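Local structure of purine phosphoribosyltransferase (Pyrococcus horikoshii, 1VDM) at the interface of chains A and B. The protein catalyses phosphoribosyl transfer to or from purine bases, as a purine phosphoribosyltransferase of the type I family. Residues are numbered along the deposited sequence; one frame, centred on the assembly and turned at random. Chains: chain A/B, purine phosphoribosyltransferase.

The interface of chains A and B. Residues chain A 9, 12-13, 16; chain B 9, 12-13, 16, 43.
Two copies of the first helix of the chain meet here across a two-fold axis, with an aromatic core and a polar flank. In the aromatic core A:Phe16 and B:Phe16 reach toward each other tip to tip and stack face over face, offset toward their rims, with centroids 4.0 Å apart and planes 24° apart. In A:Phe16, CG lies beside the backbone N and anti to the carbonyl carbon. The indole of A:Trp9 abuts the edge of B:Phe16: with CG anti to the backbone N (chi1 -173°), it turns its benzo rim to the other helix, and CH2 touches CE2 of B:Phe16 at 3.4 Å, in the plane of that phenyl ring. The same rim packs on B:Asp12, CH2 of A:Trp9 lying 3.5 Å from CB of the aspartate. An alanine in place of B:Phe16 would lose both the stack on A:Phe16 and the contact with A:Trp9, and would probably loosen the helix pairing in this patch. On the flank, NE1 of B:Trp9 donates to carboxylate OD2 of A:Asp12 at 2.8 Å, the oxygen lying in the indole plane and met nearly along its C-O axis. Ring and carboxylate are almost coplanar, 5° apart. B:Arg13, its chain bent at chi2 and chi3, brings its guanidinium NH1 to the same OD2 of A:Asp12 at 3.1 Å, a salt bridge with weak hydrogen-bond geometry; this charge is likely to stabilise an ionised A:Asp12. Its CD meets the edge of A:Phe16. Behind B:Asp12, NH1 of B:Arg43 forms a salt bridge to OD1 of B:Asp12 at 2.7 Å, meeting it from above the carboxylate plane and helping to position that side chain. The patch joins helix 8-25 of chain A to helix 8-22 of chain B, with B:Arg43 reaching in from helix 38-47; the pairing belongs to the deposited dodecamer and may not be the biological one.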
ATOM      1  N   TRP A   9     -23.205  15.112  -8.255  1.00 26.33           N
ATOM      2  CA  TRP A   9     -23.294  15.796  -6.969  1.00 26.96           C
ATOM      3  C   TRP A   9     -24.697  16.378  -6.768  1.00 27.48           C
ATOM      4  O   TRP A   9     -25.156  16.513  -5.636  1.00 28.10           O
ATOM      5  CB  TRP A   9     -22.239  16.897  -6.867  1.00 24.63           C
ATOM      6  CG  TRP A   9     -22.127  17.571  -5.503  1.00 25.75           C
ATOM      7  CD1 TRP A   9     -21.797  18.889  -5.272  1.00 24.01           C
ATOM      8  CD2 TRP A   9     -22.312  16.976  -4.201  1.00 23.15           C
ATOM      9  NE1 TRP A   9     -21.771  19.140  -3.921  1.00 25.18           N
ATOM     10  CE2 TRP A   9     -22.080  17.992  -3.239  1.00 23.15           C
ATOM     11  CE3 TRP A   9     -22.651  15.691  -3.757  1.00 25.74           C
ATOM     12  CZ2 TRP A   9     -22.175  17.764  -1.860  1.00 23.48           C
ATOM     13  CZ3 TRP A   9     -22.748  15.459  -2.379  1.00 26.03           C
ATOM     14  CH2 TRP A   9     -22.511  16.497  -1.446  1.00 25.45           C
ATOM     15  N   ASP A  12     -26.684  13.279  -5.870  1.00 30.71           N
ATOM     16  CA  ASP A  12     -26.326  12.823  -4.531  1.00 31.78           C
ATOM     17  C   ASP A  12     -27.016  13.708  -3.505  1.00 30.78           C
ATOM     18  O   ASP A  12     -27.688  13.217  -2.605  1.00 32.29           O
ATOM     19  CB  ASP A  12     -24.804  12.873  -4.316  1.00 33.83           C
ATOM     20  CG  ASP A  12     -24.177  11.484  -4.237  1.00 35.52           C
ATOM     21  OD1 ASP A  12     -24.917  10.495  -4.062  1.00 34.01           O
ATOM     22  OD2 ASP A  12     -22.939  11.385  -4.341  1.00 37.56           O
ATOM     23  N   ARG A  13     -26.865  15.018  -3.654  1.00 30.35           N
ATOM     24  CA  ARG A  13     -27.502  15.944  -2.732  1.00 30.90           C
ATOM     25  C   ARG A  13     -29.027  15.830  -2.770  1.00 32.74           C
ATOM     26  O   ARG A  13     -29.686  15.906  -1.736  1.00 32.52           O
ATOM     27  CB  ARG A  13     -27.060  17.368  -3.035  1.00 27.05           C
ATOM     28  CG  ARG A  13     -25.624  17.627  -2.655  1.00 25.67           C
ATOM     29  CD  ARG A  13     -25.266  19.074  -2.841  1.00 26.31           C
ATOM     30  NE  ARG A  13     -25.046  19.421  -4.242  1.00 25.89           N
ATOM     31  CZ  ARG A  13     -24.779  20.650  -4.671  1.00 27.74           C
ATOM     32  NH1 ARG A  13     -24.705  21.665  -3.813  1.00 28.36           N
ATOM     33  NH2 ARG A  13     -24.555  20.865  -5.953  1.00 28.04           N
ATOM     34  N   PHE A  16     -29.885  12.903  -0.608  1.00 41.14           N
ATOM     35  CA  PHE A  16     -29.761  13.065   0.833  1.00 44.35           C
ATOM     36  C   PHE A  16     -30.950  13.861   1.379  1.00 43.67           C
ATOM     37  O   PHE A  16     -31.418  13.611   2.493  1.00 42.45           O
ATOM     38  CB  PHE A  16     -28.429  13.731   1.194  1.00 47.26           C
ATOM     39  CG  PHE A  16     -27.263  12.771   1.200  1.00 53.77           C
ATOM     40  CD1 PHE A  16     -26.121  13.022   0.434  1.00 55.29           C
ATOM     41  CD2 PHE A  16     -27.311  11.601   1.967  1.00 55.25           C
ATOM     42  CE1 PHE A  16     -25.043  12.119   0.430  1.00 55.18           C
ATOM     43  CE2 PHE A  16     -26.235  10.690   1.970  1.00 54.56           C
ATOM     44  CZ  PHE A  16     -25.105  10.952   1.201  1.00 54.56           C
TER
ATOM     45  N   TRP B   9     -15.833  15.838  -3.463  1.00 26.30           N
ATOM     46  CA  TRP B   9     -16.918  14.870  -3.340  1.00 26.83           C
ATOM     47  C   TRP B   9     -16.684  13.887  -2.194  1.00 28.13           C
ATOM     48  O   TRP B   9     -17.592  13.548  -1.447  1.00 29.77           O
ATOM     49  CB  TRP B   9     -17.054  14.107  -4.659  1.00 26.24           C
ATOM     50  CG  TRP B   9     -18.153  13.114  -4.554  1.00 26.33           C
ATOM     51  CD1 TRP B   9     -19.541  13.389  -4.581  1.00 25.66           C
ATOM     52  CD2 TRP B   9     -18.017  11.680  -4.371  1.00 25.26           C
ATOM     53  NE1 TRP B   9     -20.292  12.264  -4.438  1.00 26.26           N
ATOM     54  CE2 TRP B   9     -19.327  11.145  -4.292  1.00 25.15           C
ATOM     55  CE3 TRP B   9     -16.921  10.824  -4.264  1.00 24.55           C
ATOM     56  CZ2 TRP B   9     -19.509   9.783  -4.117  1.00 23.26           C
ATOM     57  CZ3 TRP B   9     -17.100   9.459  -4.089  1.00 22.77           C
ATOM     58  CH2 TRP B   9     -18.407   8.938  -4.010  1.00 25.40           C
ATOM     59  N   ASP B  12     -17.252  15.679   1.060  1.00 29.79           N
ATOM     60  CA  ASP B  12     -18.680  15.938   1.198  1.00 31.44           C
ATOM     61  C   ASP B  12     -19.464  14.709   1.595  1.00 31.67           C
ATOM     62  O   ASP B  12     -20.437  14.813   2.342  1.00 32.16           O
ATOM     63  CB  ASP B  12     -19.266  16.517  -0.107  1.00 31.29           C
ATOM     64  CG  ASP B  12     -18.839  17.958  -0.350  1.00 35.07           C
ATOM     65  OD1 ASP B  12     -18.603  18.675   0.650  1.00 36.31           O
ATOM     66  OD2 ASP B  12     -18.747  18.387  -1.525  1.00 36.04           O
ATOM     67  N   ARG B  13     -19.066  13.548   1.089  1.00 29.55           N
ATOM     68  CA  ARG B  13     -19.775  12.321   1.433  1.00 29.65           C
ATOM     69  C   ARG B  13     -19.438  11.908   2.868  1.00 29.78           C
ATOM     70  O   ARG B  13     -20.262  11.318   3.564  1.00 29.60           O
ATOM     71  CB  ARG B  13     -19.427  11.189   0.448  1.00 28.76           C
ATOM     72  CG  ARG B  13     -20.016  11.364  -0.966  1.00 28.49           C
ATOM     73  CD  ARG B  13     -21.542  11.315  -0.943  1.00 29.92           C
ATOM     74  NE  ARG B  13     -22.018  10.004  -0.506  1.00 29.99           N
ATOM     75  CZ  ARG B  13     -22.195   8.957  -1.308  1.00 27.87           C
ATOM     76  NH1 ARG B  13     -21.956   9.056  -2.613  1.00 26.51           N
ATOM     77  NH2 ARG B  13     -22.565   7.793  -0.793  1.00 27.30           N
ATOM     78  N   PHE B  16     -21.549  14.174   5.042  1.00 31.49           N
ATOM     79  CA  PHE B  16     -22.923  13.721   5.115  1.00 32.28           C
ATOM     80  C   PHE B  16     -23.024  12.502   6.023  1.00 33.39           C
ATOM     81  O   PHE B  16     -23.998  12.338   6.754  1.00 34.14           O
ATOM     82  CB  PHE B  16     -23.442  13.356   3.725  1.00 33.03           C
ATOM     83  CG  PHE B  16     -24.238  14.439   3.077  1.00 36.32           C
ATOM     84  CD1 PHE B  16     -25.367  14.956   3.700  1.00 37.33           C
ATOM     85  CD2 PHE B  16     -23.873  14.937   1.832  1.00 38.72           C
ATOM     86  CE1 PHE B  16     -26.130  15.961   3.092  1.00 39.25           C
ATOM     87  CE2 PHE B  16     -24.626  15.943   1.213  1.00 41.87           C
ATOM     88  CZ  PHE B  16     -25.758  16.455   1.848  1.00 39.82           C
ATOM     89  N   ARG B  43     -20.856  23.094   6.872  1.00 47.33           N
ATOM     90  CA  ARG B  43     -21.843  22.166   6.355  1.00 46.61           C
ATOM     91  C   ARG B  43     -22.543  21.411   7.476  1.00 47.18           C
ATOM     92  O   ARG B  43     -23.762  21.273   7.459  1.00 47.20           O
ATOM     93  CB  ARG B  43     -21.198  21.185   5.373  1.00 46.00           C
ATOM     94  CG  ARG B  43     -20.578  21.843   4.142  1.00 46.08           C
ATOM     95  CD  ARG B  43     -20.468  20.836   3.016  1.00 46.75           C
ATOM     96  NE  ARG B  43     -21.766  20.204   2.784  1.00 47.83           N
ATOM     97  CZ  ARG B  43     -21.925  18.967   2.328  1.00 50.29           C
ATOM     98  NH1 ARG B  43     -20.865  18.224   2.047  1.00 51.00           N
ATOM     99  NH2 ARG B  43     -23.143  18.460   2.184  1.00 48.68           N
TER